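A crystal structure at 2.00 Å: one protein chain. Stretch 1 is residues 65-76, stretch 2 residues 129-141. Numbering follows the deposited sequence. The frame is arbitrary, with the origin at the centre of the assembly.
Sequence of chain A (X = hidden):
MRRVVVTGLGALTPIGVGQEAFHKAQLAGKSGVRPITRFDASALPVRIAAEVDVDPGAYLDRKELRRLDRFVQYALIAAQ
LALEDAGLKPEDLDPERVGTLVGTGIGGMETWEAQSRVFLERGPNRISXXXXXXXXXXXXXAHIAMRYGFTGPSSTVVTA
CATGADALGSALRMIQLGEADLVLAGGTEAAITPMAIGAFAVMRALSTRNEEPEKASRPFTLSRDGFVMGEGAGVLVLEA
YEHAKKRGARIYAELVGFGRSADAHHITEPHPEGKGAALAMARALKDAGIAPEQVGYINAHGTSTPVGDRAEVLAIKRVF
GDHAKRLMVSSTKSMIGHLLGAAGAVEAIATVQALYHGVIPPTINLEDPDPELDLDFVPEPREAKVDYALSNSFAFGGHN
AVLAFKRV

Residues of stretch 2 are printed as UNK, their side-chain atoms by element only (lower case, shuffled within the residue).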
# COMPACT_ATOMS: atom_id res chain seq x y z
N LEU A 65 11.73 11.39 -18.59
CA LEU A 65 11.48 9.95 -18.64
C LEU A 65 12.63 9.13 -18.07
O LEU A 65 12.41 8.12 -17.41
CB LEU A 65 11.24 9.51 -20.08
CG LEU A 65 9.96 10.00 -20.76
CD1 LEU A 65 10.06 9.72 -22.25
CD2 LEU A 65 8.74 9.31 -20.16
N ARG A 66 13.87 9.57 -18.31
CA ARG A 66 15.03 8.83 -17.84
C ARG A 66 15.11 8.65 -16.33
O ARG A 66 15.89 7.84 -15.84
CB ARG A 66 16.33 9.46 -18.37
CG ARG A 66 16.70 8.96 -19.77
CD ARG A 66 16.20 9.87 -20.89
NE ARG A 66 17.26 10.78 -21.33
CZ ARG A 66 17.12 11.69 -22.28
NH1 ARG A 66 15.96 11.84 -22.91
NH2 ARG A 66 18.15 12.46 -22.63
N ARG A 67 14.30 9.40 -15.58
CA ARG A 67 14.31 9.27 -14.13
C ARG A 67 12.99 8.70 -13.64
O ARG A 67 12.68 8.74 -12.45
CB ARG A 67 14.60 10.62 -13.48
CG ARG A 67 16.03 11.08 -13.77
CD ARG A 67 16.34 12.45 -13.23
NE ARG A 67 17.71 12.84 -13.59
CZ ARG A 67 18.25 14.02 -13.33
NH1 ARG A 67 17.55 14.95 -12.69
NH2 ARG A 67 19.50 14.27 -13.71
N LEU A 68 12.23 8.13 -14.57
CA LEU A 68 10.93 7.54 -14.27
C LEU A 68 10.92 6.08 -14.67
O LEU A 68 11.19 5.74 -15.82
CB LEU A 68 9.81 8.25 -15.03
CG LEU A 68 9.43 9.66 -14.63
CD1 LEU A 68 8.24 10.12 -15.45
CD2 LEU A 68 9.09 9.69 -13.16
N ASP A 69 10.61 5.21 -13.71
CA ASP A 69 10.55 3.79 -13.99
C ASP A 69 9.31 3.55 -14.84
O ASP A 69 8.35 4.32 -14.78
CB ASP A 69 10.46 2.99 -12.69
CG ASP A 69 10.46 1.49 -12.92
OD1 ASP A 69 9.40 0.95 -13.34
OD2 ASP A 69 11.51 0.86 -12.68
N ARG A 70 9.33 2.49 -15.64
CA ARG A 70 8.20 2.16 -16.49
C ARG A 70 6.86 2.13 -15.73
O ARG A 70 5.83 2.55 -16.28
CB ARG A 70 8.45 0.81 -17.18
CG ARG A 70 7.50 0.51 -18.33
CD ARG A 70 7.82 -0.85 -18.96
NE ARG A 70 9.01 -0.83 -19.81
CZ ARG A 70 9.03 -0.43 -21.08
NH1 ARG A 70 7.91 -0.01 -21.67
NH2 ARG A 70 10.16 -0.46 -21.77
N PHE A 71 6.83 1.65 -14.49
CA PHE A 71 5.53 1.59 -13.80
C PHE A 71 4.98 2.97 -13.49
O PHE A 71 3.76 3.18 -13.48
CB PHE A 71 5.59 0.72 -12.53
CG PHE A 71 6.05 1.44 -11.29
CD1 PHE A 71 7.40 1.69 -11.06
CD2 PHE A 71 5.13 1.81 -10.31
CE1 PHE A 71 7.83 2.29 -9.88
CE2 PHE A 71 5.54 2.42 -9.12
CZ PHE A 71 6.90 2.66 -8.91
N VAL A 72 5.87 3.93 -13.26
CA VAL A 72 5.44 5.29 -12.99
C VAL A 72 5.08 5.92 -14.34
O VAL A 72 4.15 6.73 -14.43
CB VAL A 72 6.55 6.10 -12.28
CG1 VAL A 72 6.23 7.59 -12.32
CG2 VAL A 72 6.68 5.64 -10.81
N GLN A 73 5.80 5.55 -15.40
CA GLN A 73 5.50 6.08 -16.72
C GLN A 73 4.08 5.68 -17.14
O GLN A 73 3.33 6.49 -17.68
CB GLN A 73 6.51 5.57 -17.74
CG GLN A 73 7.84 6.31 -17.71
CD GLN A 73 8.79 5.86 -18.80
OE1 GLN A 73 8.38 5.65 -19.94
NE2 GLN A 73 10.06 5.71 -18.45
N TYR A 74 3.69 4.44 -16.87
CA TYR A 74 2.36 3.99 -17.22
C TYR A 74 1.30 4.71 -16.39
O TYR A 74 0.26 5.11 -16.91
CB TYR A 74 2.23 2.48 -17.01
CG TYR A 74 3.04 1.64 -17.97
CD1 TYR A 74 3.72 2.21 -19.05
CD2 TYR A 74 3.12 0.25 -17.81
CE1 TYR A 74 4.45 1.44 -19.94
CE2 TYR A 74 3.84 -0.54 -18.70
CZ TYR A 74 4.50 0.06 -19.77
OH TYR A 74 5.21 -0.71 -20.66
N ALA A 75 1.55 4.87 -15.10
CA ALA A 75 0.58 5.55 -14.24
C ALA A 75 0.32 7.00 -14.67
O ALA A 75 -0.82 7.46 -14.66
CB ALA A 75 1.05 5.52 -12.81
N LEU A 76 1.38 7.72 -15.03
CA LEU A 76 1.24 9.11 -15.46
C LEU A 76 0.46 9.19 -16.77
O LEU A 76 -0.38 10.07 -16.96
CB LEU A 76 2.62 9.76 -15.61
CG LEU A 76 3.33 10.05 -14.28
CD1 LEU A 76 4.77 10.49 -14.51
CD2 LEU A 76 2.56 11.13 -13.55
N UNK A 129 21.50 7.81 -7.14
CA UNK A 129 20.78 8.48 -6.06
C UNK A 129 19.29 8.57 -6.39
O UNK A 129 18.49 9.08 -5.60
c UNK A 129 21.90 10.09 -7.39
c UNK A 129 22.45 8.73 -7.80
c UNK A 129 21.45 9.86 -5.99
N UNK A 130 18.92 8.05 -7.56
CA UNK A 130 17.53 8.04 -7.98
C UNK A 130 16.95 6.63 -7.85
O UNK A 130 15.80 6.39 -8.22
c UNK A 130 19.43 11.60 -10.37
c UNK A 130 17.81 9.96 -9.61
c UNK A 130 17.40 8.53 -9.42
c UNK A 130 17.01 11.00 -9.15
c UNK A 130 18.61 12.63 -9.90
c UNK A 130 17.40 12.33 -9.29
c UNK A 130 19.02 10.27 -10.22
N UNK A 131 17.74 5.70 -7.33
CA UNK A 131 17.25 4.33 -7.18
C UNK A 131 15.99 4.28 -6.32
O UNK A 131 14.94 3.83 -6.78
c UNK A 131 17.11 1.28 -7.07
c UNK A 131 17.51 0.34 -4.49
c UNK A 131 18.33 3.43 -6.57
c UNK A 131 18.01 1.59 -4.87
c UNK A 131 16.61 0.03 -6.69
c UNK A 131 17.82 2.07 -6.16
c UNK A 131 16.81 -0.43 -5.40
N UNK A 132 16.08 4.77 -5.09
CA UNK A 132 14.93 4.75 -4.19
C UNK A 132 13.69 5.45 -4.78
O UNK A 132 12.62 4.85 -4.86
c UNK A 132 16.36 4.59 -2.11
c UNK A 132 15.27 5.40 -2.81
c UNK A 132 16.02 3.12 -1.95
c UNK A 132 14.02 5.48 -1.93
N UNK A 133 13.83 6.71 -5.22
CA UNK A 133 12.72 7.47 -5.80
C UNK A 133 12.10 6.82 -7.05
O UNK A 133 10.93 7.02 -7.34
c UNK A 133 15.03 7.57 -5.10
c UNK A 133 14.44 8.95 -5.14
c UNK A 133 13.34 8.82 -6.14
N UNK A 134 12.90 6.06 -7.79
CA UNK A 134 12.39 5.43 -9.00
C UNK A 134 11.74 4.07 -8.75
O UNK A 134 10.82 3.68 -9.47
c UNK A 134 14.42 5.31 -13.15
c UNK A 134 14.02 6.55 -10.67
s UNK A 134 15.34 6.22 -11.89
c UNK A 134 13.51 5.26 -10.04
N UNK A 135 12.19 3.36 -7.72
CA UNK A 135 11.65 2.02 -7.47
C UNK A 135 10.50 1.84 -6.47
O UNK A 135 9.69 0.93 -6.64
s UNK A 135 12.27 0.12 -4.55
c UNK A 135 12.80 1.07 -7.11
c UNK A 135 13.28 1.13 -5.67
c UNK A 135 13.18 0.38 -2.99
N UNK A 136 10.41 2.69 -5.44
CA UNK A 136 9.36 2.51 -4.44
C UNK A 136 7.93 2.72 -4.94
O UNK A 136 7.65 3.62 -5.74
c UNK A 136 9.70 4.85 -3.50
c UNK A 136 10.95 2.93 -2.54
c UNK A 136 9.92 5.72 -2.27
c UNK A 136 9.63 3.36 -3.17
N UNK A 137 7.02 1.88 -4.45
CA UNK A 137 5.61 1.87 -4.84
C UNK A 137 4.82 3.16 -4.80
O UNK A 137 3.99 3.40 -5.67
c UNK A 137 4.86 0.79 -4.03
N UNK A 138 5.07 3.99 -3.80
CA UNK A 138 4.34 5.24 -3.64
C UNK A 138 4.69 6.32 -4.66
O UNK A 138 4.12 7.41 -4.62
n UNK A 138 6.82 5.02 -1.78
c UNK A 138 4.56 5.79 -2.23
c UNK A 138 6.03 6.08 -1.95
o UNK A 138 6.46 7.23 -1.89
N UNK A 139 5.62 6.04 -5.57
CA UNK A 139 6.01 7.06 -6.53
C UNK A 139 5.05 7.28 -7.70
O UNK A 139 5.16 8.27 -8.41
s UNK A 139 8.33 8.46 -5.05
c UNK A 139 8.94 9.66 -6.20
c UNK A 139 8.49 6.95 -5.99
c UNK A 139 7.42 6.79 -7.06
N UNK A 140 4.11 6.36 -7.90
CA UNK A 140 3.12 6.54 -8.95
C UNK A 140 2.15 7.62 -8.46
O UNK A 140 1.85 8.58 -9.16
c UNK A 140 2.40 5.24 -9.23
N UNK A 141 1.66 7.45 -7.24
CA UNK A 141 0.75 8.43 -6.65
C UNK A 141 1.46 9.78 -6.51
O UNK A 141 0.95 10.81 -6.94
o UNK A 141 -0.68 6.92 -5.39
c UNK A 141 0.28 7.96 -5.27
O HOH W 1 9.82 6.04 -11.16

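Position 129 carries three carbons that close a ring onto its own backbone N, and it lies beyond reach of stretch 1; it is Pro129. At position 130 one carbon leads to a ring of six carbons, with no heteroatom, which identifies Phe130. The Arg67 side chain lies over one face of this ring: CD of Arg67 sits 4.1 Å from the ring centroid of Phe130, 14° off the ring normal, a CH-pi contact, and CZ of Arg67 comes within 3.7 Å of CZ of Phe130.

Position 131 has the same seven carbons, one followed by a six-membered ring, but makes no contact with stretch 1: Phe131. Four carbons at 132, forked at the first with one arm two carbons long, give Ile132, also remote. At 133 three carbons again close onto the backbone N, as in Pro133.

Position 134 bears an unbranched chain of two carbons, a sulfur and a carbon, and reaches the turn formed by residues 65 to 68; it is Met134. Its CG lies 3.1 Å from O of Arg67 and its CE 3.8 Å from N of Leu68. Position 135 has the same composition, but its CB points away from stretch 1: Met135. At 136 four carbons fork at the first, one arm being longer, hence Ile136; its CB also points away, leaving the backbone O to meet Phe71.

A single carbon at 137 marks Ala137. Two carbons at 138, the second bearing one oxygen and one nitrogen, make Asn138, directed away. Position 139 is another unbranched chain with one sulfur, Met139, whose CB lies 4.0 Å from CG2 of Val72. The lone carbon at 140 packs 3.8 Å from CB of Ala75: Ala140, CB to CB. One carbon and one oxygen at 141 define Ser141, which points away.

No direct hydrogen bond joins the stretches. A water instead accepts from N of Asp69 at 2.8 Å and donates to O of Met134 at 3.1 Å, while Asp69 OD1 caps its own helix by accepting from N of Phe71 at 2.9 Å. The Phe71 ring turns its edge to backbone carbonyls, with CE1 3.3 Å from O of Met134 and CZ 3.4 Å from O of Ile136. Beyond it, small side chains at Ala75 and Ala140 accompany a close backbone approach, 4.8 Å between CA of Val72 and CA of Ala140. The contact, burying 553 Å² in total, thus rests mainly on packing, with Met134 contributing the largest covered area.

Stretch 2 129-141: PFFIPMMIANMAS
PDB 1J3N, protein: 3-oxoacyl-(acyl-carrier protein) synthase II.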